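Local coordinates for methionine import ATP-binding protein metN 2 (Enterococcus faecalis, PDB 2QSW) that probably serves as the ATP-binding subunit of an ABC-type importer, represented here by its C-terminal NIL domain, a member of the ACT clan, at residues 49-54 with 69-74. Sequence-based numbering, arbitrary orientation. Where two conformers were deposited one is given.
Sequences VEVSII and LYIQLL
Glu50 to Ile54 pair antiparallel with Tyr70 to Leu74, the short strand axes 4.6 Å apart at their closest and 149° between their directions, with Glu50–Leu74 and Ser52–Gln72 as hydrogen-bonded pairs and Val51–Leu73 and Ile53–Ile71 as non-hydrogen-bonded ones. Five backbone hydrogen bonds join them, the one from Gln72 N to Ser52 O being 2.8 Å long. The face of Val51, Ile53, Ile71 and Leu73 carries only aliphatic side chains. Val51 divides its branches between two partners: CG2 lies 3.8 Å from Leu73 CD2, the two side chains side by side and pointing the same way, while CG1, anti to the backbone N (chi1 173°), reaches to 4.0 Å from Ile71 CD1. Further along, Ile53 CG1 meets Ile71 CG2 at 4.1 Å, these side chains crossing obliquely. The other face is more polar. The hydroxyl of Ser52 and the amide oxygen of Gln72 are bridged by a water that accepts from Ser52 OG at 2.8 Å and donates to Gln72 OE1 at 3.1 Å; its second donation, to Gln72 O, ties it to the backbone as well. Gln72 NE2 in turn bonds to Asn22 O, which holds the other end of the amide. Beside them the Glu50 and Leu74 side chains touch through their CB atoms, 4.0 Å apart. The hairpin of strands 50-61 and 64-74 is the central β-β unit of the βαββαβ, ferredoxin-like fold of the ACT clan, with 50-61 the outermost strand of its four-stranded antiparallel sheet within this chain. Strand 24-31 flanks 64-74 on its other edge, helix 39-47 packs against Val51 and Leu73, and Met16 of helix 13-19 touches Ile54 and Tyr70.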
# COMPACT_ATOMS: atom_id res chain seq x y z
N VAL A 49 10.74 0.89 -13.60
CA VAL A 49 11.16 1.28 -12.28
C VAL A 49 12.54 0.77 -11.97
O VAL A 49 12.97 -0.26 -12.50
CB VAL A 49 10.19 0.78 -11.20
CG1 VAL A 49 8.85 1.53 -11.28
CG2 VAL A 49 10.02 -0.75 -11.22
N GLU A 50 13.26 1.53 -11.14
CA GLU A 50 14.53 1.09 -10.59
C GLU A 50 14.33 0.45 -9.23
O GLU A 50 13.32 0.73 -8.55
CB GLU A 50 15.51 2.26 -10.50
CG GLU A 50 15.60 3.07 -11.77
CD GLU A 50 16.67 4.16 -11.73
OE1 GLU A 50 16.29 5.35 -11.60
OE2 GLU A 50 17.88 3.83 -11.83
N VAL A 51 15.25 -0.44 -8.84
CA VAL A 51 15.13 -1.22 -7.63
C VAL A 51 16.45 -1.24 -6.87
O VAL A 51 17.50 -1.65 -7.42
CB VAL A 51 14.73 -2.67 -7.96
CG1 VAL A 51 14.77 -3.54 -6.71
CG2 VAL A 51 13.37 -2.66 -8.63
N SER A 52 16.39 -0.85 -5.61
CA SER A 52 17.49 -0.97 -4.68
C SER A 52 17.04 -1.83 -3.52
O SER A 52 16.01 -1.54 -2.92
CB SER A 52 17.92 0.39 -4.12
OG SER A 52 18.30 1.31 -5.14
N ILE A 53 17.78 -2.88 -3.18
CA ILE A 53 17.49 -3.68 -2.03
C ILE A 53 18.07 -3.02 -0.77
O ILE A 53 19.26 -2.72 -0.69
CB ILE A 53 17.97 -5.13 -2.20
CG1 ILE A 53 17.29 -5.77 -3.43
CG2 ILE A 53 17.68 -5.95 -0.94
CD1 ILE A 53 18.02 -7.02 -3.92
N ILE A 54 17.17 -2.77 0.18
CA ILE A 54 17.51 -2.15 1.45
C ILE A 54 17.81 -3.19 2.54
O ILE A 54 18.77 -3.06 3.29
CB ILE A 54 16.35 -1.24 1.93
CG1 ILE A 54 16.12 -0.16 0.89
CG2 ILE A 54 16.63 -0.61 3.35
CD1 ILE A 54 15.00 0.76 1.25
N LEU A 69 11.58 -8.91 1.50
CA LEU A 69 12.53 -8.02 0.86
C LEU A 69 11.99 -6.61 0.98
O LEU A 69 10.84 -6.39 0.65
CB LEU A 69 12.64 -8.41 -0.60
CG LEU A 69 13.80 -7.92 -1.43
CD1 LEU A 69 15.16 -8.41 -0.90
CD2 LEU A 69 13.54 -8.38 -2.88
N TYR A 70 12.81 -5.68 1.47
CA TYR A 70 12.47 -4.26 1.47
C TYR A 70 13.27 -3.60 0.33
O TYR A 70 14.50 -3.72 0.24
CB TYR A 70 12.86 -3.62 2.78
CG TYR A 70 12.06 -4.07 3.96
CD1 TYR A 70 11.03 -3.30 4.45
CD2 TYR A 70 12.36 -5.27 4.61
CE1 TYR A 70 10.29 -3.71 5.55
CE2 TYR A 70 11.65 -5.69 5.73
CZ TYR A 70 10.61 -4.89 6.19
OH TYR A 70 9.91 -5.28 7.28
N ILE A 71 12.55 -2.98 -0.59
CA ILE A 71 13.15 -2.37 -1.74
C ILE A 71 12.70 -0.95 -1.93
O ILE A 71 11.56 -0.57 -1.56
CB ILE A 71 12.84 -3.17 -3.02
CG1 ILE A 71 11.38 -3.17 -3.44
CG2 ILE A 71 13.39 -4.58 -2.97
CD1 ILE A 71 11.19 -3.81 -4.84
N GLN A 72 13.59 -0.13 -2.44
CA GLN A 72 13.24 1.20 -2.92
C GLN A 72 12.91 1.13 -4.41
O GLN A 72 13.72 0.64 -5.20
CB GLN A 72 14.36 2.21 -2.68
CG GLN A 72 14.03 3.60 -3.16
CD GLN A 72 15.25 4.51 -3.11
OE1 GLN A 72 16.36 4.08 -3.48
NE2 GLN A 72 15.06 5.77 -2.68
N LEU A 73 11.71 1.57 -4.78
CA LEU A 73 11.32 1.74 -6.16
C LEU A 73 11.48 3.19 -6.57
O LEU A 73 10.95 4.06 -5.88
CB LEU A 73 9.86 1.34 -6.39
CG LEU A 73 9.53 -0.13 -6.13
CD1 LEU A 73 8.03 -0.41 -6.20
CD2 LEU A 73 10.25 -0.99 -7.15
N LEU A 74 12.16 3.44 -7.69
CA LEU A 74 12.26 4.76 -8.28
C LEU A 74 11.62 4.78 -9.65
O LEU A 74 11.67 3.81 -10.40
CB LEU A 74 13.71 5.20 -8.43
CG LEU A 74 14.49 5.30 -7.13
CD1 LEU A 74 15.94 5.56 -7.49
CD2 LEU A 74 14.00 6.41 -6.21
O HOH W 1 15.91 2.42 -6.06